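Local structure of beta-xylanase (7NWN) at residues V43-P48 with Y71-V76. The protein probably binds plant cell-wall polysaccharides through this family 9 carbohydrate-binding module, which belongs to a hyperthermostable xylanase-glucuronoyl esterase. Residues are numbered along the deposited sequence; the frame is centred on the assembly and turned at random.
Sequences VEWNIP and YVLAEV. With EDO (1,2-ethanediol), chain K.
In the four-stranded antiparallel sheet of this family 9 carbohydrate-binding module, strand 69-77 is an inner strand, and the indole of Trp45 reaches it from the loop 43-48 by laying the far end of its six-membered ring, CZ3 and CH2, against Leu73 and Glu75. No hydrogen bond joins the two segments, and the nearest CA atoms, those of Trp45 and Ala74, are 9.0 Å apart; the indole alone carries the loop's side of the contact, meeting two side chains and one backbone carbonyl of the strand. The indole spans this gap because Trp45 CG stands anti to its own carbonyl carbon (chi1 -71°), sending CZ3 and CH2 to the strand. Trp45 CH2 lies 4.0 Å from the methyl Leu73 CD2, an apolar touch, and Trp45 CZ3 comes within 3.9 Å of the carbonyl Leu73 O. Two residues along, on the same side of the strand, Trp45 CH2 meets Glu75 CD at 3.8 Å, with the carboxylate tilted 62° from the indole plane. Strand 58-66 runs between loop and strand, its Phe61 backbone-bonded to Asn46 and its Lys62 to Leu73; the side chains of Lys60 and Lys62 make cation-pi contacts with the indole. The carboxylate is held from the opposite flank of its strand, where Arg145 of strand 143-151 forms a salt bridge to Glu75 OE2. With an alanine in place of Glu75, Arg145 would probably lose its charge partner and a gap would open beside Trp45 CH2. Farther along the loop, a 1,2-ethanediol probably left from crystallisation bridges side chain and backbone: its O1 donates to Asn46 OD1 (2.7 Å), while Ile47 N donates to its O2 (2.8 Å, N-H...O angle 151°).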
# COMPACT_ATOMS: atom_id res chain seq x y z
N VAL A 43 8.09 9.32 -9.71
CA VAL A 43 7.28 8.16 -10.08
C VAL A 43 5.82 8.62 -10.14
O VAL A 43 5.46 9.68 -9.63
CB VAL A 43 7.48 6.96 -9.14
CG1 VAL A 43 8.95 6.66 -8.87
CG2 VAL A 43 6.76 7.16 -7.84
N GLU A 44 5.00 7.79 -10.77
CA GLU A 44 3.64 8.16 -11.13
C GLU A 44 2.65 7.68 -10.05
O GLU A 44 2.83 6.60 -9.45
CB GLU A 44 3.40 7.58 -12.53
CG GLU A 44 1.96 7.28 -12.87
CD GLU A 44 1.77 6.29 -14.01
OE1 GLU A 44 1.27 5.15 -13.74
OE2 GLU A 44 2.12 6.65 -15.17
N TRP A 45 1.59 8.47 -9.88
CA TRP A 45 0.42 8.10 -9.07
C TRP A 45 -0.34 6.94 -9.73
O TRP A 45 -0.52 6.90 -10.93
CB TRP A 45 -0.51 9.30 -8.88
CG TRP A 45 -0.01 10.40 -7.98
CD1 TRP A 45 0.25 11.69 -8.35
CD2 TRP A 45 0.16 10.34 -6.54
NE1 TRP A 45 0.64 12.42 -7.25
CE2 TRP A 45 0.59 11.62 -6.13
CE3 TRP A 45 0.02 9.34 -5.56
CZ2 TRP A 45 0.85 11.93 -4.79
CZ3 TRP A 45 0.32 9.62 -4.24
CH2 TRP A 45 0.71 10.91 -3.87
N ASN A 46 -0.78 5.98 -8.94
CA ASN A 46 -1.74 4.97 -9.36
C ASN A 46 -3.05 5.38 -8.72
O ASN A 46 -3.03 5.84 -7.58
CB ASN A 46 -1.32 3.60 -8.84
CG ASN A 46 0.08 3.25 -9.31
OD1 ASN A 46 0.30 2.99 -10.49
ND2 ASN A 46 1.04 3.29 -8.40
N ILE A 47 -4.14 5.35 -9.50
CA ILE A 47 -5.44 5.84 -9.07
C ILE A 47 -6.36 4.62 -8.96
O ILE A 47 -6.76 4.03 -9.98
CB ILE A 47 -6.05 6.82 -10.09
CG1 ILE A 47 -5.09 7.94 -10.55
CG2 ILE A 47 -7.40 7.32 -9.59
CD1 ILE A 47 -4.77 9.00 -9.52
N PRO A 48 -6.72 4.18 -7.75
CA PRO A 48 -7.65 3.05 -7.63
C PRO A 48 -9.03 3.59 -8.01
O PRO A 48 -9.42 4.66 -7.54
CB PRO A 48 -7.49 2.66 -6.17
CG PRO A 48 -7.17 3.97 -5.48
CD PRO A 48 -6.29 4.72 -6.46
N TYR A 71 7.80 0.01 -0.74
CA TYR A 71 7.41 1.30 -0.19
C TYR A 71 6.08 1.72 -0.81
O TYR A 71 5.91 1.59 -2.03
CB TYR A 71 8.46 2.39 -0.48
CG TYR A 71 9.76 2.09 0.23
CD1 TYR A 71 9.96 2.46 1.55
CD2 TYR A 71 10.77 1.39 -0.42
CE1 TYR A 71 11.13 2.15 2.23
CE2 TYR A 71 11.95 1.05 0.24
CZ TYR A 71 12.15 1.49 1.54
OH TYR A 71 13.30 1.15 2.18
N VAL A 72 5.18 2.24 0.04
CA VAL A 72 3.91 2.76 -0.44
C VAL A 72 3.75 4.19 0.07
O VAL A 72 3.92 4.41 1.25
CB VAL A 72 2.71 1.90 0.03
CG1 VAL A 72 1.40 2.37 -0.61
CG2 VAL A 72 2.95 0.40 -0.25
N LEU A 73 3.36 5.11 -0.83
CA LEU A 73 2.95 6.44 -0.40
C LEU A 73 1.49 6.59 -0.86
O LEU A 73 1.26 6.53 -2.06
CB LEU A 73 3.82 7.49 -1.11
CG LEU A 73 3.38 8.95 -0.88
CD1 LEU A 73 3.85 9.34 0.49
CD2 LEU A 73 4.06 9.85 -1.91
N ALA A 74 0.56 6.71 0.09
CA ALA A 74 -0.83 6.87 -0.28
C ALA A 74 -1.31 8.23 0.22
O ALA A 74 -0.99 8.64 1.35
CB ALA A 74 -1.66 5.73 0.29
N GLU A 75 -2.09 8.92 -0.63
CA GLU A 75 -2.85 10.07 -0.14
C GLU A 75 -4.35 9.86 -0.37
O GLU A 75 -4.77 9.42 -1.47
CB GLU A 75 -2.42 11.34 -0.89
CG GLU A 75 -1.06 11.77 -0.44
CD GLU A 75 -0.53 13.07 -1.02
OE1 GLU A 75 -1.30 13.82 -1.63
OE2 GLU A 75 0.66 13.33 -0.83
N VAL A 76 -5.12 10.19 0.68
CA VAL A 76 -6.55 10.01 0.63
C VAL A 76 -7.20 11.39 0.81
O VAL A 76 -6.95 12.04 1.82
CB VAL A 76 -7.00 9.03 1.75
CG1 VAL A 76 -8.53 8.84 1.74
CG2 VAL A 76 -6.29 7.67 1.66
C1 EDO K . -2.20 3.45 -12.90
O1 EDO K . -1.64 2.38 -12.20
C2 EDO K . -3.53 3.78 -12.35
O2 EDO K . -3.62 5.16 -12.23